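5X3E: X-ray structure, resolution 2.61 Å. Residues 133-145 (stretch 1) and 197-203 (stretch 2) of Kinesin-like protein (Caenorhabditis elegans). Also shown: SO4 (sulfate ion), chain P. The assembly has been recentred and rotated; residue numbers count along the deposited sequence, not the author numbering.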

# COMPACT_ATOMS: atom_id res chain seq x y z
N LYS A 133 15.90 3.83 3.85
CA LYS A 133 16.63 4.04 5.10
C LYS A 133 16.16 5.34 5.76
O LYS A 133 15.96 6.35 5.07
CB LYS A 133 18.15 4.07 4.83
CG LYS A 133 18.98 4.04 6.10
CD LYS A 133 20.45 4.25 5.85
CE LYS A 133 21.19 4.43 7.16
NZ LYS A 133 22.64 4.50 6.88
N PRO A 134 15.96 5.36 7.10
CA PRO A 134 15.31 6.53 7.74
C PRO A 134 16.14 7.80 7.72
O PRO A 134 16.26 8.48 8.75
CB PRO A 134 15.05 6.05 9.18
CG PRO A 134 16.10 5.05 9.44
CD PRO A 134 16.29 4.32 8.10
N THR A 135 16.69 8.17 6.56
CA THR A 135 17.50 9.38 6.42
C THR A 135 16.80 10.35 5.48
O THR A 135 15.77 10.05 4.87
CB THR A 135 18.90 9.05 5.90
OG1 THR A 135 18.81 8.53 4.56
CG2 THR A 135 19.58 8.03 6.79
N GLU A 136 17.37 11.56 5.39
CA GLU A 136 16.76 12.61 4.59
C GLU A 136 16.71 12.22 3.11
O GLU A 136 15.69 12.44 2.44
CB GLU A 136 17.49 13.93 4.81
CG GLU A 136 17.25 15.00 3.76
CD GLU A 136 17.95 16.29 4.12
OE1 GLU A 136 18.21 16.48 5.33
OE2 GLU A 136 18.24 17.09 3.21
N THR A 137 17.79 11.65 2.58
CA THR A 137 17.82 11.18 1.20
C THR A 137 17.34 9.75 1.03
O THR A 137 17.19 9.30 -0.11
CB THR A 137 19.23 11.29 0.62
OG1 THR A 137 20.13 10.52 1.42
CG2 THR A 137 19.69 12.74 0.60
N GLY A 138 17.07 9.03 2.12
CA GLY A 138 16.77 7.61 2.03
C GLY A 138 15.33 7.18 2.26
O GLY A 138 14.93 6.11 1.78
N THR A 139 14.54 7.98 2.97
CA THR A 139 13.21 7.55 3.39
C THR A 139 12.27 7.40 2.19
O THR A 139 12.20 8.29 1.33
CB THR A 139 12.62 8.52 4.42
OG1 THR A 139 13.36 8.43 5.64
CG2 THR A 139 11.17 8.21 4.69
N GLY A 140 11.56 6.27 2.14
CA GLY A 140 10.70 5.95 1.02
C GLY A 140 9.28 6.47 1.21
O GLY A 140 8.99 7.29 2.07
N LEU A 141 8.39 5.95 0.36
CA LEU A 141 7.01 6.44 0.31
C LEU A 141 6.30 6.24 1.63
O LEU A 141 5.59 7.13 2.10
CB LEU A 141 6.24 5.71 -0.79
CG LEU A 141 6.85 5.73 -2.18
CD1 LEU A 141 6.09 4.80 -3.10
CD2 LEU A 141 6.86 7.16 -2.70
N LEU A 142 6.45 5.06 2.23
CA LEU A 142 5.59 4.70 3.36
C LEU A 142 5.79 5.63 4.55
O LEU A 142 4.79 6.21 5.01
CB LEU A 142 5.82 3.23 3.71
CG LEU A 142 4.95 2.57 4.78
CD1 LEU A 142 4.77 1.11 4.42
CD2 LEU A 142 5.58 2.72 6.15
N PRO A 143 7.00 5.85 5.07
CA PRO A 143 7.12 6.77 6.22
C PRO A 143 6.73 8.19 5.88
O PRO A 143 6.09 8.86 6.70
CB PRO A 143 8.60 6.65 6.61
CG PRO A 143 9.08 5.38 5.98
CD PRO A 143 8.31 5.28 4.71
N ARG A 144 7.08 8.67 4.68
CA ARG A 144 6.66 10.01 4.28
C ARG A 144 5.15 10.12 4.21
O ARG A 144 4.57 11.14 4.61
CB ARG A 144 7.28 10.38 2.93
CG ARG A 144 8.80 10.45 2.94
CD ARG A 144 9.34 10.81 1.56
NE ARG A 144 10.79 10.67 1.50
CZ ARG A 144 11.64 11.67 1.70
NH1 ARG A 144 11.18 12.89 1.96
NH2 ARG A 144 12.95 11.45 1.63
N THR A 145 4.49 9.08 3.68
CA THR A 145 3.03 9.07 3.66
C THR A 145 2.46 9.13 5.07
O THR A 145 1.54 9.91 5.35
CB THR A 145 2.52 7.82 2.93
OG1 THR A 145 2.89 7.89 1.55
CG2 THR A 145 1.01 7.75 3.03
N THR A 197 13.99 6.17 17.70
CA THR A 197 13.98 6.60 16.31
C THR A 197 14.43 8.05 16.17
O THR A 197 13.65 8.97 16.40
CB THR A 197 12.59 6.44 15.71
OG1 THR A 197 11.64 7.13 16.53
CG2 THR A 197 12.22 4.97 15.59
N ASP A 198 15.71 8.23 15.86
CA ASP A 198 16.19 9.47 15.26
C ASP A 198 16.03 9.27 13.76
O ASP A 198 16.74 8.45 13.16
CB ASP A 198 17.63 9.79 15.63
CG ASP A 198 17.87 9.78 17.12
OD1 ASP A 198 17.04 10.36 17.86
OD2 ASP A 198 18.89 9.20 17.56
N ARG A 199 15.08 9.97 13.15
CA ARG A 199 14.71 9.67 11.78
C ARG A 199 14.25 10.94 11.09
O ARG A 199 13.76 11.87 11.73
CB ARG A 199 13.61 8.60 11.71
CG ARG A 199 12.28 9.04 12.33
CD ARG A 199 11.12 8.15 11.90
NE ARG A 199 9.84 8.81 12.15
CZ ARG A 199 9.11 9.43 11.23
NH1 ARG A 199 9.52 9.46 9.97
NH2 ARG A 199 7.97 10.00 11.57
N TYR A 200 14.44 10.98 9.77
CA TYR A 200 13.90 12.08 8.99
C TYR A 200 12.38 12.06 9.05
O TYR A 200 11.75 10.99 9.05
CB TYR A 200 14.37 11.99 7.54
CG TYR A 200 13.71 13.01 6.63
CD1 TYR A 200 14.21 14.30 6.54
CD2 TYR A 200 12.60 12.67 5.87
CE1 TYR A 200 13.61 15.23 5.72
CE2 TYR A 200 11.99 13.60 5.05
CZ TYR A 200 12.50 14.88 4.98
OH TYR A 200 11.91 15.81 4.16
N CYS A 201 11.78 13.25 9.09
CA CYS A 201 10.33 13.41 9.15
C CYS A 201 9.88 14.41 8.09
O CYS A 201 10.42 15.51 8.01
CB CYS A 201 9.89 13.90 10.54
SG CYS A 201 10.48 12.88 11.91
N GLU A 202 8.90 14.02 7.28
CA GLU A 202 8.34 14.94 6.30
C GLU A 202 7.54 16.02 7.01
O GLU A 202 6.72 15.74 7.89
CB GLU A 202 7.46 14.20 5.30
CG GLU A 202 8.18 13.74 4.06
CD GLU A 202 8.49 14.87 3.11
OE1 GLU A 202 7.95 15.98 3.31
OE2 GLU A 202 9.29 14.66 2.17
N ALA A 203 7.77 17.28 6.62
CA ALA A 203 7.07 18.41 7.20
C ALA A 203 5.86 18.84 6.38
O ALA A 203 5.06 19.65 6.87
CB ALA A 203 8.02 19.60 7.36
S SO4 P . 18.76 12.71 8.79
O1 SO4 P . 18.25 14.04 9.11
O2 SO4 P . 20.15 12.60 9.20
O3 SO4 P . 18.67 12.49 7.35
O4 SO4 P . 17.97 11.70 9.49
O HOH W 1 12.53 8.58 7.97

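What joins the two backbones directly? A single hydrogen bond crosses between main chains: Tyr 200 N donates to Pro 134 O at 3.3 Å, with a nearly straight N-H...O angle of 168°. Proline has no amide hydrogen to give, but its carbonyl remains free to accept. Beside this bond the Pro 134 ring packs against Arg 199, CB to CB at 3.9 Å.

How is the charge of Arg 144 satisfied? Its CA-to-CB bond points sideways, but the long side chain, with chi2 and chi3 both t, brings the guanidinium to the second stretch. There Arg 144 NH1 forms a salt bridge with Glu 202 OE2 at 2.6 Å; the hydrogen bond within it is weak, its angle being 129°. The other nitrogens turn back to the loop that precedes the helix: Arg 144 NE donates to Thr 139 O at 2.8 Å, and Arg 144 NH2 to Glu 136 O at 3.0 Å. One buried cation thus ties the helix to the preceding loop and to Glu 202.

What does Tyr 200 contribute? It has the largest covered area, 105 Å² of a contact that buries 417 Å² in all. Its ring packs against Glu 136, whose CA lies 3.6 Å from Tyr 200 CD1, and against Arg 144, where Tyr 200 CD2 sits over one guanidinium face. Tyr 200 OH makes a weak hydrogen bond to Glu 202 OE2 at 3.5 Å, so that carboxylate oxygen receives both the tyrosine and the arginine.

Where do water and sulfate enter? Water 1 bridges the stretches, donating to Tyr 200 O at 2.8 Å and hydrogen-bonding to Thr 139 OG1 at 2.5 Å. The sulfate, probably from the crystallisation liquor, accepts from Glu 136 N through its O3 at 2.5 Å, giving that loop amide a partner.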